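Local coordinates for SloR (Streptococcus mutans, PDB 5CVI), which probably regulates transcription in response to manganese, binding DNA as a homodimer of the DtxR/MntR family, at residues L136-R141 and L155-D160; R141-G146 and Q209-K214. All coordinates share one frame; numbering follows the deposited sequence.

Contact 1. Residues L136-R141 and L155-D160; sequences LVERYR and LKRVQD. With ZN (zinc ion), chain J.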
# COMPACT_ATOMS: atom_id res chain seq x y z
N LEU B 136 0.91 -14.40 -17.50
CA LEU B 136 -0.51 -14.12 -17.66
C LEU B 136 -1.07 -14.72 -18.95
O LEU B 136 -0.66 -14.34 -20.05
CB LEU B 136 -0.77 -12.61 -17.65
CG LEU B 136 -2.18 -12.20 -18.04
CD1 LEU B 136 -3.20 -12.83 -17.10
CD2 LEU B 136 -2.34 -10.68 -18.07
N VAL B 137 -2.00 -15.65 -18.80
CA VAL B 137 -2.70 -16.21 -19.95
C VAL B 137 -4.20 -15.98 -19.78
O VAL B 137 -4.87 -16.73 -19.07
CB VAL B 137 -2.41 -17.71 -20.11
CG1 VAL B 137 -3.01 -18.22 -21.41
CG2 VAL B 137 -0.92 -17.96 -20.09
N GLU B 138 -4.71 -14.94 -20.44
CA GLU B 138 -6.10 -14.54 -20.28
C GLU B 138 -7.08 -15.67 -20.61
O GLU B 138 -6.94 -16.36 -21.62
CB GLU B 138 -6.41 -13.31 -21.14
CG GLU B 138 -5.55 -12.08 -20.82
CD GLU B 138 -5.93 -11.40 -19.51
OE1 GLU B 138 -6.81 -11.92 -18.80
OE2 GLU B 138 -5.34 -10.35 -19.19
N ARG B 139 -8.06 -15.84 -19.74
CA ARG B 139 -9.13 -16.81 -19.93
C ARG B 139 -10.05 -16.38 -21.06
O ARG B 139 -10.59 -17.20 -21.79
CB ARG B 139 -9.93 -16.96 -18.62
CG ARG B 139 -11.28 -17.65 -18.75
CD ARG B 139 -11.13 -19.11 -19.17
NE ARG B 139 -12.39 -19.84 -19.06
CZ ARG B 139 -13.30 -19.90 -20.03
NH1 ARG B 139 -13.11 -19.26 -21.17
NH2 ARG B 139 -14.42 -20.59 -19.84
N TYR B 140 -10.21 -15.07 -21.21
CA TYR B 140 -11.11 -14.51 -22.20
C TYR B 140 -10.35 -13.66 -23.21
O TYR B 140 -9.92 -12.55 -22.90
CB TYR B 140 -12.22 -13.71 -21.52
CG TYR B 140 -13.05 -14.54 -20.57
CD1 TYR B 140 -13.60 -15.75 -20.98
CD2 TYR B 140 -13.27 -14.14 -19.26
CE1 TYR B 140 -14.36 -16.52 -20.12
CE2 TYR B 140 -14.02 -14.91 -18.39
CZ TYR B 140 -14.57 -16.10 -18.83
OH TYR B 140 -15.32 -16.87 -17.98
N ARG B 141 -10.18 -14.19 -24.41
CA ARG B 141 -9.39 -13.52 -25.44
C ARG B 141 -10.24 -13.10 -26.64
O ARG B 141 -9.80 -12.30 -27.47
CB ARG B 141 -8.25 -14.43 -25.92
CG ARG B 141 -7.37 -14.96 -24.80
CD ARG B 141 -6.39 -15.99 -25.33
NE ARG B 141 -5.76 -15.54 -26.58
CZ ARG B 141 -4.66 -14.81 -26.64
NH1 ARG B 141 -4.04 -14.43 -25.52
NH2 ARG B 141 -4.16 -14.46 -27.82
N LEU B 155 -21.11 -11.23 -21.84
CA LEU B 155 -20.00 -10.31 -21.61
C LEU B 155 -19.16 -10.81 -20.44
O LEU B 155 -19.58 -10.72 -19.28
CB LEU B 155 -20.53 -8.90 -21.32
CG LEU B 155 -19.51 -7.79 -21.04
CD1 LEU B 155 -18.56 -7.63 -22.22
CD2 LEU B 155 -20.23 -6.48 -20.76
N LYS B 156 -17.98 -11.36 -20.74
CA LYS B 156 -17.15 -11.99 -19.71
C LYS B 156 -16.01 -11.11 -19.21
O LYS B 156 -15.63 -11.19 -18.04
CB LYS B 156 -16.59 -13.33 -20.22
CG LYS B 156 -17.64 -14.33 -20.66
CD LYS B 156 -18.71 -14.55 -19.60
CE LYS B 156 -18.14 -15.17 -18.34
NZ LYS B 156 -19.17 -15.28 -17.27
N ARG B 157 -15.46 -10.26 -20.08
CA ARG B 157 -14.30 -9.45 -19.72
C ARG B 157 -14.23 -8.12 -20.48
O ARG B 157 -14.59 -8.04 -21.65
CB ARG B 157 -13.01 -10.24 -19.94
CG ARG B 157 -11.75 -9.39 -19.98
CD ARG B 157 -10.52 -10.24 -20.29
NE ARG B 157 -9.34 -9.43 -20.55
CZ ARG B 157 -8.52 -9.61 -21.58
NH1 ARG B 157 -8.77 -10.58 -22.46
NH2 ARG B 157 -7.46 -8.84 -21.75
N VAL B 158 -13.75 -7.09 -19.78
CA VAL B 158 -13.53 -5.78 -20.37
C VAL B 158 -12.16 -5.26 -19.97
O VAL B 158 -11.56 -5.76 -19.02
CB VAL B 158 -14.59 -4.76 -19.93
CG1 VAL B 158 -15.98 -5.23 -20.33
CG2 VAL B 158 -14.50 -4.55 -18.41
N GLN B 159 -11.66 -4.26 -20.69
CA GLN B 159 -10.35 -3.70 -20.39
C GLN B 159 -10.37 -2.76 -19.20
O GLN B 159 -11.40 -2.19 -18.85
CB GLN B 159 -9.77 -2.97 -21.60
CG GLN B 159 -8.88 -3.82 -22.47
CD GLN B 159 -7.96 -2.98 -23.33
OE1 GLN B 159 -7.92 -1.75 -23.20
NE2 GLN B 159 -7.20 -3.63 -24.21
N ASP B 160 -9.20 -2.60 -18.59
CA ASP B 160 -9.01 -1.61 -17.55
C ASP B 160 -8.94 -0.24 -18.21
O ASP B 160 -7.87 0.25 -18.54
CB ASP B 160 -7.70 -1.88 -16.80
CG ASP B 160 -7.61 -1.12 -15.49
OD1 ASP B 160 -8.23 -0.04 -15.39
OD2 ASP B 160 -6.93 -1.62 -14.57
ZN ZN J . -6.35 -0.44 -13.14
O HOH W 1 -8.21 -0.65 -12.13
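Lys156 and Arg157 form a classic beta bulge opposite Tyr211, and both press on the loop residue Tyr140. Lys156 CB sits over the centre of the Tyr140 ring, 3.5 Å from the centroid and 10° off the normal, a CH-pi contact. Arg139 CG covers the opposite face of that ring. The Lys156 chain bends at chi2 and chi3 and carries CE to 3.3 Å from Tyr140 OH. Arg157 CG lies anti to the backbone N (chi1 164°), and the chain runs extended to NE. Arg157 CB packs 3.9 Å from Tyr140 CB. Arg157 NH1 is modelled as donor to Tyr140 O, but the bond is too short to be reliable. Glu138 stacks its carboxylate over one guanidinium face of Arg157, the planes 11° apart. The link is a long salt bridge, Glu138 OE2 to Arg157 NH2 at 3.7 Å, held by charge alone. Glu138 OE2 has its main partner in Arg77 of helix 63-85. Farther on, Asp160 OD2 binds a zinc ion at 1.9 Å, with His76, His95 and a water. The contact thus joins the loop to the bulged end of strand 151-158 in the SH3-like FeoA domain, and Asp160, just past the strand, completes this zinc site.

Contact 2. Residues R141-G146 and Q209-K214; sequences RTTLKG and QIYIEK
Thr143 and Tyr211 form a single antiparallel bridge, a non-hydrogen-bonded pair with their CA atoms 4.4 Å apart. The bonds flank this pair. Ile212 N donates to Thr142 O at 3.0 Å, nearly along the C=O axis. Leu144 N donates to Ile210 O at 3.2 Å, from above the carbonyl plane. Two CA-H...O contacts lie between them. Tyr211 CA approaches Thr142 O, and Thr143 CA approaches Ile210 O. Among the side chains, the Tyr211 ring reaches residues 141-143 with its CD2-CE2 side. Its CE2 is 3.3 Å from Thr143 OG1, and Arg141 O lies in the ring plane at the edge, 3.5 Å from the same CE2. Thr142 CB rests 3.6 Å from Ile212 O. The apolar part is Leu144 with Ile212, whose CD1 atoms meet at 3.5 Å. Ile212 CG1 is placed between the backbone N and the carbonyl carbon (chi1 52°). Ile212 CD1 also lies close to Leu144 CA. Arg157 makes a cation-pi contact with the Tyr211 ring. Leu144 also packs on Ala207 of helix 204-207, while Ile212 meets Tyr153. The 141-146 loop therefore runs beside strand 210-214, which itself pairs on with strand 151-158.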
# COMPACT_ATOMS: atom_id res chain seq x y z
N ARG B 141 -10.18 -14.19 -24.41
CA ARG B 141 -9.39 -13.52 -25.44
C ARG B 141 -10.24 -13.10 -26.64
O ARG B 141 -9.80 -12.30 -27.47
CB ARG B 141 -8.25 -14.43 -25.92
CG ARG B 141 -7.37 -14.96 -24.80
CD ARG B 141 -6.39 -15.99 -25.33
NE ARG B 141 -5.76 -15.54 -26.58
CZ ARG B 141 -4.66 -14.81 -26.64
NH1 ARG B 141 -4.04 -14.43 -25.52
NH2 ARG B 141 -4.16 -14.46 -27.82
N THR B 142 -11.45 -13.63 -26.73
CA THR B 142 -12.32 -13.34 -27.87
C THR B 142 -12.93 -11.94 -27.80
O THR B 142 -13.69 -11.63 -26.89
CB THR B 142 -13.44 -14.38 -28.03
OG1 THR B 142 -12.86 -15.68 -28.22
CG2 THR B 142 -14.32 -14.04 -29.22
N THR B 143 -12.57 -11.11 -28.76
CA THR B 143 -13.06 -9.74 -28.85
C THR B 143 -14.31 -9.68 -29.72
O THR B 143 -14.38 -10.34 -30.75
CB THR B 143 -11.99 -8.80 -29.43
OG1 THR B 143 -11.12 -8.37 -28.38
CG2 THR B 143 -12.63 -7.59 -30.07
N LEU B 144 -15.30 -8.89 -29.29
CA LEU B 144 -16.52 -8.69 -30.07
C LEU B 144 -16.19 -8.28 -31.50
O LEU B 144 -16.82 -8.75 -32.45
CB LEU B 144 -17.42 -7.64 -29.42
CG LEU B 144 -18.61 -7.17 -30.25
CD1 LEU B 144 -19.60 -8.30 -30.50
CD2 LEU B 144 -19.30 -5.98 -29.60
N LYS B 145 -15.20 -7.41 -31.64
CA LYS B 145 -14.73 -7.02 -32.96
C LYS B 145 -14.16 -8.24 -33.68
O LYS B 145 -13.32 -8.96 -33.13
CB LYS B 145 -13.68 -5.92 -32.85
CG LYS B 145 -13.06 -5.49 -34.17
CD LYS B 145 -12.18 -4.27 -33.99
CE LYS B 145 -11.43 -3.93 -35.26
NZ LYS B 145 -10.43 -4.99 -35.60
N GLY B 146 -14.62 -8.48 -34.90
CA GLY B 146 -14.17 -9.61 -35.68
C GLY B 146 -15.07 -10.83 -35.55
O GLY B 146 -14.96 -11.77 -36.33
N GLN B 209 -12.43 -3.48 -27.24
CA GLN B 209 -12.06 -3.40 -25.83
C GLN B 209 -12.96 -4.28 -24.98
O GLN B 209 -12.91 -4.24 -23.75
CB GLN B 209 -12.16 -1.95 -25.34
CG GLN B 209 -11.20 -0.99 -26.03
CD GLN B 209 -9.76 -1.27 -25.70
OE1 GLN B 209 -9.20 -2.29 -26.12
NE2 GLN B 209 -9.14 -0.38 -24.93
N ILE B 210 -13.79 -5.08 -25.65
CA ILE B 210 -14.74 -5.95 -24.97
C ILE B 210 -14.52 -7.41 -25.36
O ILE B 210 -14.17 -7.71 -26.51
CB ILE B 210 -16.19 -5.55 -25.29
CG1 ILE B 210 -16.53 -4.23 -24.60
CG2 ILE B 210 -17.16 -6.64 -24.87
CD1 ILE B 210 -17.95 -3.78 -24.85
N TYR B 211 -14.73 -8.32 -24.41
CA TYR B 211 -14.54 -9.74 -24.66
C TYR B 211 -15.82 -10.52 -24.36
O TYR B 211 -16.45 -10.31 -23.32
CB TYR B 211 -13.37 -10.27 -23.84
CG TYR B 211 -12.05 -9.59 -24.15
CD1 TYR B 211 -11.64 -8.46 -23.45
CD2 TYR B 211 -11.21 -10.08 -25.14
CE1 TYR B 211 -10.43 -7.84 -23.73
CE2 TYR B 211 -10.00 -9.47 -25.43
CZ TYR B 211 -9.61 -8.35 -24.72
OH TYR B 211 -8.41 -7.75 -25.01
N ILE B 212 -16.19 -11.42 -25.26
CA ILE B 212 -17.44 -12.15 -25.13
C ILE B 212 -17.25 -13.66 -25.27
O ILE B 212 -16.18 -14.14 -25.64
CB ILE B 212 -18.48 -11.67 -26.17
CG1 ILE B 212 -17.87 -11.70 -27.57
CG2 ILE B 212 -18.96 -10.28 -25.82
CD1 ILE B 212 -18.81 -11.21 -28.66
N GLU B 213 -18.31 -14.41 -24.97
CA GLU B 213 -18.30 -15.86 -25.09
C GLU B 213 -19.73 -16.35 -25.32
O GLU B 213 -20.66 -15.85 -24.70
CB GLU B 213 -17.69 -16.49 -23.83
CG GLU B 213 -17.40 -17.98 -23.94
CD GLU B 213 -16.21 -18.42 -23.09
OE1 GLU B 213 -15.11 -17.86 -23.27
OE2 GLU B 213 -16.39 -19.31 -22.23
N LYS B 214 -19.89 -17.32 -26.21
CA LYS B 214 -21.22 -17.76 -26.62
C LYS B 214 -21.81 -18.80 -25.67
O LYS B 214 -21.07 -19.50 -24.97
CB LYS B 214 -21.19 -18.30 -28.05
CG LYS B 214 -22.51 -18.15 -28.79
CD LYS B 214 -22.35 -18.50 -30.27
CE LYS B 214 -23.63 -18.20 -31.04
NZ LYS B 214 -23.49 -18.56 -32.48

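Contact 1 and contact 2 have centres about 9 Å apart and share Arg141, where the loop 136-146 passes from one to the other. Along the chain the segments alternate: 136-141, 141-146, 155-160, 209-214. The loop thus meets strand 151-158 first and strand 210-214 next. These strands are antiparallel neighbours in the five-stranded sheet. They join the contacts directly through two probable hydrogen bonds, Arg157 O to Tyr211 N at 2.8 Å and Lys156 N to Tyr211 O at 3.2 Å. Together the contacts lay the loop 136-146 against strands 151-158 and 210-214. Contact 1 lies nearer the metal-binding domain, and its Asp160 ties the sheet to a zinc ion there.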